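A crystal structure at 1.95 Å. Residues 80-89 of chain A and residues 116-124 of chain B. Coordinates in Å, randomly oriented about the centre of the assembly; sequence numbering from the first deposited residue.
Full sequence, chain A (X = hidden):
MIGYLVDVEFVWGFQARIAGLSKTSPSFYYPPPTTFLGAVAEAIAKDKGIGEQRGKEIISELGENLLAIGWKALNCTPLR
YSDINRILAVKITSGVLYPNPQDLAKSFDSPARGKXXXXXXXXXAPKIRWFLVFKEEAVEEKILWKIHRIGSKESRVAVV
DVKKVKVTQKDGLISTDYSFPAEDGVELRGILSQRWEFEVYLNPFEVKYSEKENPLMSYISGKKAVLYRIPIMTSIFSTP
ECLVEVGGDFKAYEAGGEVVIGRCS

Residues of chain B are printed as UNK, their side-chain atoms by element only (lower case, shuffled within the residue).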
ATOM      1  N   ARG A  80       6.540  -6.637   4.303  1.00 10.54           N
ATOM      2  CA  ARG A  80       5.672  -6.671   5.472  1.00 13.65           C
ATOM      3  C   ARG A  80       5.867  -5.387   6.264  1.00 15.24           C
ATOM      4  O   ARG A  80       6.959  -4.820   6.270  1.00 13.53           O
ATOM      5  CB  ARG A  80       5.997  -7.883   6.338  1.00 12.95           C
ATOM      6  CG  ARG A  80       5.854  -9.205   5.607  1.00 13.89           C
ATOM      7  CD  ARG A  80       6.452 -10.326   6.432  1.00 15.74           C
ATOM      8  NE  ARG A  80       7.878 -10.114   6.651  1.00 16.47           N
ATOM      9  CZ  ARG A  80       8.592 -10.747   7.576  1.00 25.89           C
ATOM     10  NH1 ARG A  80       8.007 -11.637   8.377  1.00 24.17           N
ATOM     11  NH2 ARG A  80       9.886 -10.483   7.710  1.00 23.90           N
ATOM     12  N   TYR A  81       4.822  -4.916   6.934  1.00 13.75           N
ATOM     13  CA  TYR A  81       5.021  -3.716   7.740  1.00 14.95           C
ATOM     14  C   TYR A  81       5.991  -4.006   8.877  1.00 18.13           C
ATOM     15  O   TYR A  81       6.661  -3.109   9.386  1.00 18.42           O
ATOM     16  CB  TYR A  81       3.702  -3.117   8.229  1.00 16.56           C
ATOM     17  CG  TYR A  81       3.304  -1.911   7.407  1.00 15.17           C
ATOM     18  CD1 TYR A  81       2.450  -2.041   6.323  1.00 16.10           C
ATOM     19  CD2 TYR A  81       3.817  -0.645   7.693  1.00 18.39           C
ATOM     20  CE1 TYR A  81       2.098  -0.944   5.556  1.00 15.82           C
ATOM     21  CE2 TYR A  81       3.471   0.468   6.927  1.00 16.54           C
ATOM     22  CZ  TYR A  81       2.613   0.303   5.860  1.00 19.88           C
ATOM     23  OH  TYR A  81       2.241   1.381   5.091  1.00 19.18           O
ATOM     24  N   SER A  82       6.104  -5.275   9.253  1.00 16.23           N
ATOM     25  CA  SER A  82       7.117  -5.626  10.243  1.00 21.58           C
ATOM     26  C   SER A  82       8.526  -5.369   9.693  1.00 21.00           C
ATOM     27  O   SER A  82       9.397  -4.928  10.442  1.00 23.93           O
ATOM     28  CB  SER A  82       6.937  -7.058  10.781  1.00 20.69           C
ATOM     29  OG  SER A  82       7.386  -8.031   9.863  1.00 26.75           O
ATOM     30  N   ASP A  83       8.736  -5.612   8.392  1.00 17.14           N
ATOM     31  CA  ASP A  83      10.009  -5.283   7.715  1.00 17.66           C
ATOM     32  C   ASP A  83      10.221  -3.763   7.686  1.00 22.66           C
ATOM     33  O   ASP A  83      11.312  -3.249   7.961  1.00 20.06           O
ATOM     34  CB  ASP A  83       9.995  -5.772   6.261  1.00 19.20           C
ATOM     35  CG  ASP A  83      10.023  -7.291   6.134  1.00 23.14           C
ATOM     36  OD1 ASP A  83      10.797  -7.928   6.878  1.00 25.19           O
ATOM     37  OD2 ASP A  83       9.272  -7.838   5.282  1.00 23.17           O
ATOM     38  N   ILE A  84       9.161  -3.051   7.321  1.00 17.09           N
ATOM     39  CA  ILE A  84       9.194  -1.604   7.225  1.00 19.04           C
ATOM     40  C   ILE A  84       9.515  -0.936   8.566  1.00 22.30           C
ATOM     41  O   ILE A  84      10.375  -0.051   8.639  1.00 20.15           O
ATOM     42  CB  ILE A  84       7.854  -1.069   6.700  1.00 18.29           C
ATOM     43  CG1 ILE A  84       7.713  -1.368   5.203  1.00 16.87           C
ATOM     44  CG2 ILE A  84       7.736   0.440   6.981  1.00 19.14           C
ATOM     45  CD1 ILE A  84       6.248  -1.453   4.724  1.00 18.72           C
ATOM     46  N   ASN A  85       8.814  -1.349   9.620  1.00 17.11           N
ATOM     47  CA  ASN A  85       8.992  -0.723  10.925  1.00 24.06           C
ATOM     48  C   ASN A  85      10.368  -1.064  11.492  1.00 26.81           C
ATOM     49  O   ASN A  85      10.939  -0.290  12.253  1.00 27.38           O
ATOM     50  CB  ASN A  85       7.839  -1.072  11.876  1.00 23.82           C
ATOM     51  CG  ASN A  85       6.540  -0.392  11.467  1.00 29.87           C
ATOM     52  OD1 ASN A  85       6.563   0.613  10.757  1.00 28.68           O
ATOM     53  ND2 ASN A  85       5.406  -0.934  11.899  1.00 31.15           N
ATOM     54  N   ARG A  86      10.906  -2.207  11.070  1.00 23.55           N
ATOM     55  CA  ARG A  86      12.283  -2.585  11.383  1.00 26.17           C
ATOM     56  C   ARG A  86      13.310  -1.681  10.686  1.00 32.58           C
ATOM     57  O   ARG A  86      14.211  -1.141  11.335  1.00 31.81           O
ATOM     58  CB  ARG A  86      12.534  -4.039  10.992  1.00 29.18           C
ATOM     59  CG  ARG A  86      13.309  -4.830  12.040  1.00 37.95           C
ATOM     60  CD  ARG A  86      13.523  -6.280  11.620  1.00 46.82           C
ATOM     61  NE  ARG A  86      14.505  -6.960  12.467  1.00 49.38           N
ATOM     62  CZ  ARG A  86      14.869  -8.232  12.319  1.00 50.93           C
ATOM     63  NH1 ARG A  86      14.330  -8.974  11.358  1.00 55.49           N
ATOM     64  NH2 ARG A  86      15.772  -8.764  13.133  1.00 44.95           N
ATOM     65  N   ILE A  87      13.188  -1.532   9.366  1.00 27.39           N
ATOM     66  CA  ILE A  87      14.052  -0.615   8.626  1.00 28.40           C
ATOM     67  C   ILE A  87      14.033   0.751   9.303  1.00 28.83           C
ATOM     68  O   ILE A  87      15.072   1.375   9.477  1.00 34.80           O
ATOM     69  CB  ILE A  87      13.660  -0.504   7.126  1.00 26.88           C
ATOM     70  CG1 ILE A  87      13.975  -1.818   6.402  1.00 25.56           C
ATOM     71  CG2 ILE A  87      14.378   0.674   6.454  1.00 25.79           C
ATOM     72  CD1 ILE A  87      13.355  -1.952   5.029  1.00 23.14           C
ATOM     73  N   LEU A  88      12.859   1.213   9.708  1.00 27.91           N
ATOM     74  CA  LEU A  88      12.784   2.451  10.479  1.00 32.31           C
ATOM     75  C   LEU A  88      13.381   2.251  11.878  1.00 34.74           C
ATOM     76  O   LEU A  88      12.704   2.444  12.886  1.00 39.15           O
ATOM     77  CB  LEU A  88      11.341   2.958  10.569  1.00 28.21           C
ATOM     78  CG  LEU A  88      10.787   3.642   9.321  1.00 25.84           C
ATOM     79  CD1 LEU A  88       9.280   3.782   9.413  1.00 24.82           C
ATOM     80  CD2 LEU A  88      11.440   5.010   9.096  1.00 24.85           C
ATOM     81  N   ALA A  89      14.650   1.847  11.927  1.00 41.47           N
ATOM     82  CA  ALA A  89      15.343   1.612  13.191  1.00 39.83           C
ATOM     83  C   ALA A  89      16.536   0.680  12.995  1.00 41.51           C
ATOM     84  O   ALA A  89      17.335   0.858  12.073  1.00 48.71           O
ATOM     85  CB  ALA A  89      14.382   1.036  14.223  1.00 39.47           C
TER
ATOM     86  N   UNK B 116       7.065   6.114  -1.850  1.00  9.11           N
ATOM     87  CA  UNK B 116       7.412   6.268  -0.440  1.00  9.15           C
ATOM     88  C   UNK B 116       6.351   5.644   0.438  1.00 11.12           C
ATOM     89  O   UNK B 116       5.165   5.792   0.180  1.00  9.34           O
ATOM     90  o   UNK B 116       8.618   8.308  -0.887  1.00 12.81           O
ATOM     91  c   UNK B 116       7.822   7.990   1.379  1.00  9.65           C
ATOM     92  c   UNK B 116       7.547   7.759  -0.107  1.00 12.06           C
ATOM     93  N   UNK B 117       6.778   4.927   1.469  1.00 10.61           N
ATOM     94  CA  UNK B 117       5.841   4.311   2.395  1.00 10.88           C
ATOM     95  C   UNK B 117       5.646   5.248   3.574  1.00 12.58           C
ATOM     96  O   UNK B 117       6.583   5.928   3.974  1.00 11.55           O
ATOM     97  c   UNK B 117       5.594   1.750   0.889  1.00 15.33           C
ATOM     98  c   UNK B 117       5.470   2.348   3.926  1.00 15.24           C
ATOM     99  c   UNK B 117       6.743   2.054   1.767  1.00 16.27           C
ATOM    100  c   UNK B 117       6.412   2.987   2.929  1.00 11.04           C
ATOM    101  N   UNK B 118       4.431   5.300   4.119  1.00 10.89           N
ATOM    102  CA  UNK B 118       4.191   6.033   5.359  1.00 10.55           C
ATOM    103  C   UNK B 118       3.897   5.033   6.478  1.00 16.38           C
ATOM    104  O   UNK B 118       3.095   4.095   6.306  1.00 16.63           O
ATOM    105  c   UNK B 118       3.024   7.025   5.199  1.00 13.71           C
ATOM    106  c   UNK B 118       4.292   9.186   4.736  1.00 10.85           C
ATOM    107  c   UNK B 118       1.933   8.876   3.857  1.00 13.83           C
ATOM    108  c   UNK B 118       3.250   8.181   4.207  1.00 12.36           C
ATOM    109  N   UNK B 119       4.552   5.210   7.619  1.00 14.89           N
ATOM    110  CA  UNK B 119       4.321   4.316   8.743  1.00 16.71           C
ATOM    111  C   UNK B 119       3.924   5.100   9.983  1.00 15.11           C
ATOM    112  O   UNK B 119       4.569   6.075  10.331  1.00 12.46           O
ATOM    113  o   UNK B 119       5.343   2.650  10.155  1.00 26.89           O
ATOM    114  c   UNK B 119       5.574   3.488   9.032  1.00 21.15           C
ATOM    115  N   UNK B 120       2.883   4.656  10.672  1.00 15.34           N
ATOM    116  CA  UNK B 120       2.387   5.412  11.816  1.00 18.40           C
ATOM    117  C   UNK B 120       3.091   5.038  13.118  1.00 20.70           C
ATOM    118  O   UNK B 120       3.422   3.875  13.355  1.00 17.95           O
ATOM    119  c   UNK B 120       0.892   5.213  11.956  1.00 19.95           C
ATOM    120  o   UNK B 120       0.615   3.830  12.004  1.00 29.87           O
ATOM    121  N   UNK B 121       3.301   6.032  13.969  1.00 20.77           N
ATOM    122  CA  UNK B 121       3.963   5.795  15.233  1.00 21.51           C
ATOM    123  C   UNK B 121       3.103   4.889  16.114  1.00 26.80           C
ATOM    124  O   UNK B 121       3.639   4.078  16.869  1.00 28.73           O
ATOM    125  c   UNK B 121       5.272   7.989  15.175  1.00 22.63           C
ATOM    126  c   UNK B 121       5.297   9.382  15.756  1.00 26.58           C
ATOM    127  c   UNK B 121       6.646   7.365  15.222  1.00 28.34           C
ATOM    128  c   UNK B 121       4.265   7.120  15.926  1.00 22.49           C
ATOM    129  N   UNK B 122       1.781   5.020  15.991  1.00 21.85           N
ATOM    130  CA  UNK B 122       0.833   4.175  16.716  1.00 26.08           C
ATOM    131  C   UNK B 122       0.222   3.042  15.872  1.00 27.28           C
ATOM    132  O   UNK B 122      -0.780   2.446  16.276  1.00 25.18           O
ATOM    133  c   UNK B 122      -0.301   5.028  17.284  1.00 23.43           C
ATOM    134  n   UNK B 122      -1.846   6.775  16.610  1.00 23.57           N
ATOM    135  c   UNK B 122      -0.981   5.850  16.213  1.00 28.06           C
ATOM    136  o   UNK B 122      -0.716   5.653  15.036  1.00 27.29           O
ATOM    137  N   UNK B 123       0.814   2.754  14.711  1.00 23.48           N
ATOM    138  CA  UNK B 123       0.319   1.698  13.814  1.00 26.05           C
ATOM    139  C   UNK B 123      -1.126   1.894  13.341  1.00 25.50           C
ATOM    140  O   UNK B 123      -1.737   0.981  12.763  1.00 24.08           O
ATOM    141  o   UNK B 123       2.621   0.345  13.305  1.00 33.25           O
ATOM    142  c   UNK B 123       1.820  -0.340  13.988  1.00 35.06           C
ATOM    143  c   UNK B 123       0.509   0.299  14.416  1.00 28.80           C
ATOM    144  o   UNK B 123       2.059  -1.521  14.336  1.00 37.12           O
ATOM    145  N   UNK B 124      -1.661   3.090  13.574  1.00 25.28           N
ATOM    146  CA  UNK B 124      -2.945   3.469  12.989  1.00 25.66           C
ATOM    147  C   UNK B 124      -2.701   3.972  11.567  1.00 25.61           C
ATOM    148  O   UNK B 124      -1.578   3.905  11.069  1.00 21.29           O
ATOM    149  c   UNK B 124      -3.648   4.517  13.842  1.00 23.99           C
ATOM    150  c   UNK B 124      -3.949   4.022  15.257  1.00 26.74           C
ATOM    151  c   UNK B 124      -5.130   3.062  15.308  1.00 36.18           C
ATOM    152  o   UNK B 124      -5.716   2.760  14.239  1.00 39.27           O
ATOM    153  o   UNK B 124      -5.483   2.618  16.423  1.00 39.82           O
TER
HETATM  154  O   HOH W   1       3.984  -3.153  13.375  1.00 39.38           O

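Position 116 opens the visible part of the strand with three side-chain atoms, a first carbon carrying one oxygen and one carbon; it stays clear of chain A. A beta-branched hydroxyl of this kind is threonine, Thr B116.

At position 117 there are four carbons, forked at the first, with one arm two carbons long. The CA-to-CB bond points toward the helix, and one of the carbons meets both Tyr A81 and Ile A84. This is isoleucine, Ile B117. Its CG2 makes apolar contacts with CD1 of Ile A84 and CZ of Tyr A81, each at 4.0 Å, and lies 3.6 Å from OH of Tyr A81.

Position 118 also has four carbons, but the fork comes at the second, and the CA-to-CB bond points away from chain A, as expected for the next residue along a strand. It is leucine, Leu B118. What it offers the helix is its backbone: OH of Tyr A81 donates a hydrogen bond to O of Leu B118 at 3.1 Å, with the carbonyl near the plane of the ring, at its edge.

Position 119 holds one carbon and then one oxygen, directed toward the helix; the oxygen meets OD1 of Asn A85 and the carbon lies by Leu A88. The residue is serine, Ser B119. Its OG donates to OD1 of Asn A85 over a very short 2.4 Å, while its CB rests 3.7 Å from CD1 of Leu A88. The CA atoms of Asn A85 and Ser B119 are 7.2 Å apart, the closest backbone register between the stretches.

Position 120 repeats the pattern of one carbon and one oxygen, now set sideways and without a chain A contact: serine, Ser B120, the first residue of a type I turn.

Position 121, four carbons forked at the second, is leucine, Leu B121; its CA-to-CB bond points away from the helix. Position 122 has two carbons, the second bearing one oxygen and one nitrogen, which marks an amide, Asn B122, beyond reach of chain A.

At position 123 two carbons end in two oxygens, a carboxylate near the amide of Asn A85: aspartate, Asp B123. ND2 of Asn A85 makes a weak hydrogen bond to its OD1 at 3.4 Å. A water also bridges the two side chains, accepting from ND2 of Asn A85 at 3.0 Å and donating to OD2 of Asp B123 at 2.7 Å.

Position 124 has three carbons, the third with two oxygens: glutamate, Glu B124, remote from the helix.

The helix crosses the strand almost at right angles. Asn A85 bridges strand and turn through its amide, while Tyr A81 and Ile A84 pack against Ile B117.

Chain B (116-124) TILSSLNDE
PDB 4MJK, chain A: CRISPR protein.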